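Local coordinates for DNA mismatch repair protein MutL (Aquifex aeolicus, PDB 6LZI), which binds adenine nucleotide in a Bergerat-type ATPase domain and takes part in DNA mismatch repair, where ATP probably drives its conformational switching, at residues A[167-172]-A[241-246]. Residues are numbered along the deposited sequence; the frame is centred on the assembly and turned at random.
Sequences IKEYAL and PIQNKN
Glu169 and Pro241 bring the two backbones nearest, their CA atoms 7.1 Å apart; from there the chain of 241-246 runs off, leaving strand 240-242 and entering helix 245-254 well clear of helix 156-173. Both residues direct their CB toward the opposite segment. Glu169 swings its CG opposite the backbone N (chi1 171°) and stays extended beyond it, which carries the carboxylate out to the proline; the two side chains cross at about a right angle. Its carboxylate carbon CD lies 3.2 Å from CG of Pro241, with OE1 nearest that same CG and OE2 nearest CB of Pro241. No hydrogen bond joins the segments; the groups press together closer than carbons usually pack, so the exact fit is doubtful. Cut back to an alanine, Glu169 would probably leave CB and CG of Pro241 without this neighbour and open a gap there. Phe236 of strand 232-237 touches Glu169, Pro241 and Leu172. This small surface contact thus joins helix 156-173, which packs through Tyr170 on helix 16-29 and on Phe179 of the larger, ATPase-domain sheet, to strand 240-242, outermost in this chain's second sheet, within the S5-like family region of mismatch repair proteins.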
ATOM      1  N   ILE A 167       0.242  -1.681   3.931  1.00 21.53           N
ATOM      2  CA  ILE A 167      -0.413  -0.355   3.948  1.00 21.89           C
ATOM      3  C   ILE A 167       0.426   0.637   4.750  1.00 20.27           C
ATOM      4  O   ILE A 167       0.550   1.802   4.375  1.00 24.69           O
ATOM      5  CB  ILE A 167      -1.844  -0.439   4.507  1.00 22.53           C
ATOM      6  CG1 ILE A 167      -2.695  -1.392   3.650  1.00 21.32           C
ATOM      7  CG2 ILE A 167      -2.402   1.019   4.578  1.00 23.14           C
ATOM      8  CD1 ILE A 167      -2.783  -1.022   2.147  1.00 24.00           C
ATOM      9  N   LYS A 168       1.086   0.169   5.821  1.00 20.24           N
ATOM     10  CA  LYS A 168       2.012   1.046   6.533  1.00 24.56           C
ATOM     11  C   LYS A 168       3.108   1.526   5.611  1.00 22.04           C
ATOM     12  O   LYS A 168       3.492   2.700   5.650  1.00 19.44           O
ATOM     13  CB  LYS A 168       2.608   0.332   7.756  1.00 25.79           C
ATOM     14  CG  LYS A 168       1.575   0.156   8.855  1.00 26.44           C
ATOM     15  CD  LYS A 168       2.150  -0.648  10.029  1.00 29.15           C
ATOM     16  CE  LYS A 168       1.002  -0.812  11.082  1.00 33.22           C
ATOM     17  NZ  LYS A 168       1.527  -1.261  12.399  1.00 36.63           N
ATOM     18  N   GLU A 169       3.598   0.633   4.756  1.00 21.69           N
ATOM     19  CA  GLU A 169       4.700   0.983   3.858  1.00 24.04           C
ATOM     20  C   GLU A 169       4.290   2.038   2.850  1.00 20.64           C
ATOM     21  O   GLU A 169       5.038   2.991   2.594  1.00 19.48           O
ATOM     22  CB  GLU A 169       5.161  -0.291   3.188  1.00 25.45           C
ATOM     23  CG  GLU A 169       6.143  -0.210   2.065  1.00 29.98           C
ATOM     24  CD  GLU A 169       6.529  -1.632   1.662  1.00 35.80           C
ATOM     25  OE1 GLU A 169       6.006  -2.109   0.625  1.00 34.81           O
ATOM     26  OE2 GLU A 169       7.302  -2.266   2.422  1.00 47.41           O
ATOM     27  N   TYR A 170       3.109   1.890   2.264  1.00 22.86           N
ATOM     28  CA  TYR A 170       2.575   2.949   1.407  1.00 20.67           C
ATOM     29  C   TYR A 170       2.274   4.230   2.205  1.00 21.49           C
ATOM     30  O   TYR A 170       2.448   5.363   1.718  1.00 21.51           O
ATOM     31  CB  TYR A 170       1.261   2.472   0.792  1.00 19.89           C
ATOM     32  CG  TYR A 170       1.420   1.572  -0.384  1.00 21.14           C
ATOM     33  CD1 TYR A 170       1.918   2.046  -1.532  1.00 23.30           C
ATOM     34  CD2 TYR A 170       0.974   0.250  -0.351  1.00 17.90           C
ATOM     35  CE1 TYR A 170       2.034   1.266  -2.634  1.00 27.12           C
ATOM     36  CE2 TYR A 170       1.081  -0.574  -1.481  1.00 23.12           C
ATOM     37  CZ  TYR A 170       1.637  -0.031  -2.610  1.00 26.49           C
ATOM     38  OH  TYR A 170       1.734  -0.744  -3.792  1.00 32.08           O
ATOM     39  N   ALA A 171       1.781   4.081   3.420  1.00 17.54           N
ATOM     40  CA  ALA A 171       1.536   5.319   4.140  1.00 15.08           C
ATOM     41  C   ALA A 171       2.834   6.058   4.465  1.00 18.14           C
ATOM     42  O   ALA A 171       2.839   7.307   4.525  1.00 23.43           O
ATOM     43  CB  ALA A 171       0.828   5.114   5.474  1.00 18.28           C
ATOM     44  N   LEU A 172       3.911   5.315   4.684  1.00 22.32           N
ATOM     45  CA  LEU A 172       5.160   5.999   4.999  1.00 21.50           C
ATOM     46  C   LEU A 172       5.752   6.797   3.839  1.00 23.41           C
ATOM     47  O   LEU A 172       6.564   7.704   4.110  1.00 24.53           O
ATOM     48  CB  LEU A 172       6.176   4.990   5.523  1.00 20.81           C
ATOM     49  CG  LEU A 172       5.887   4.521   6.984  1.00 20.59           C
ATOM     50  CD1 LEU A 172       6.642   3.197   7.352  1.00 18.83           C
ATOM     51  CD2 LEU A 172       6.143   5.564   8.067  1.00 19.40           C
ATOM     52  N   PRO A 241      10.229   0.990  -1.171  1.00 44.81           N
ATOM     53  CA  PRO A 241      10.650   0.219   0.015  1.00 40.05           C
ATOM     54  C   PRO A 241      11.711  -0.831  -0.324  1.00 46.04           C
ATOM     55  O   PRO A 241      11.509  -1.690  -1.182  1.00 41.21           O
ATOM     56  CB  PRO A 241       9.355  -0.432   0.493  1.00 44.72           C
ATOM     57  CG  PRO A 241       8.284   0.050  -0.467  1.00 46.66           C
ATOM     58  CD  PRO A 241       8.906   0.574  -1.666  1.00 47.12           C
ATOM     59  N   ILE A 242      12.829  -0.779   0.402  1.00 49.97           N
ATOM     60  CA  ILE A 242      13.971  -1.672   0.236  1.00 56.39           C
ATOM     61  C   ILE A 242      13.978  -2.672   1.386  1.00 56.60           C
ATOM     62  O   ILE A 242      13.911  -2.277   2.553  1.00 57.01           O
ATOM     63  CB  ILE A 242      15.277  -0.857   0.214  1.00 56.14           C
ATOM     64  CG1 ILE A 242      15.269   0.096  -0.973  1.00 56.34           C
ATOM     65  CG2 ILE A 242      16.507  -1.745   0.190  1.00 58.80           C
ATOM     66  CD1 ILE A 242      15.130  -0.601  -2.297  1.00 54.93           C
ATOM     67  N   GLN A 243      14.091  -3.961   1.066  1.00 59.55           N
ATOM     68  CA  GLN A 243      14.170  -5.001   2.089  1.00 60.28           C
ATOM     69  C   GLN A 243      15.593  -5.520   2.333  1.00 61.30           C
ATOM     70  O   GLN A 243      15.770  -6.438   3.142  1.00 65.79           O
ATOM     71  CB  GLN A 243      13.246  -6.163   1.723  1.00 62.16           C
ATOM     72  CG  GLN A 243      11.778  -5.880   1.945  1.00 67.57           C
ATOM     73  CD  GLN A 243      11.456  -5.557   3.397  1.00 72.44           C
ATOM     74  OE1 GLN A 243      11.010  -4.449   3.715  1.00 72.98           O
ATOM     75  NE2 GLN A 243      11.676  -6.526   4.286  1.00 73.73           N
ATOM     76  N   ASN A 244      16.602  -4.949   1.671  1.00 58.26           N
ATOM     77  CA  ASN A 244      17.974  -5.462   1.735  1.00 57.46           C
ATOM     78  C   ASN A 244      18.445  -5.738   3.163  1.00 61.80           C
ATOM     79  O   ASN A 244      18.251  -4.921   4.068  1.00 60.91           O
ATOM     80  CB  ASN A 244      18.931  -4.473   1.073  1.00 52.74           C
ATOM     81  CG  ASN A 244      18.681  -4.311  -0.406  1.00 53.95           C
ATOM     82  OD1 ASN A 244      17.551  -4.502  -0.904  1.00 49.40           O
ATOM     83  ND2 ASN A 244      19.720  -3.925  -1.121  1.00 59.45           N
ATOM     84  N   LYS A 245      19.107  -6.891   3.349  1.00 60.37           N
ATOM     85  CA  LYS A 245      19.596  -7.282   4.669  1.00 59.84           C
ATOM     86  C   LYS A 245      20.906  -6.595   5.023  1.00 60.47           C
ATOM     87  O   LYS A 245      21.159  -6.319   6.203  1.00 59.87           O
ATOM     88  CB  LYS A 245      19.784  -8.804   4.736  1.00 63.18           C
ATOM     89  CG  LYS A 245      18.683  -9.562   5.475  1.00 62.79           C
ATOM     90  CD  LYS A 245      19.207 -10.916   5.946  1.00 65.95           C
ATOM     91  CE  LYS A 245      20.406 -10.732   6.866  1.00 68.53           C
ATOM     92  NZ  LYS A 245      20.923 -12.022   7.397  1.00 69.35           N
ATOM     93  N   ASN A 246      21.761  -6.367   4.020  1.00 59.53           N
ATOM     94  CA  ASN A 246      22.998  -5.623   4.202  1.00 58.00           C
ATOM     95  C   ASN A 246      22.730  -4.251   4.816  1.00 55.59           C
ATOM     96  O   ASN A 246      23.530  -3.749   5.619  1.00 49.62           O
ATOM     97  CB  ASN A 246      23.680  -5.488   2.839  1.00 59.11           C
ATOM     98  CG  ASN A 246      25.097  -4.961   2.925  1.00 65.56           C
ATOM     99  OD1 ASN A 246      26.064  -5.737   2.920  1.00 71.97           O
ATOM    100  ND2 ASN A 246      25.237  -3.637   2.966  1.00 65.59           N
TER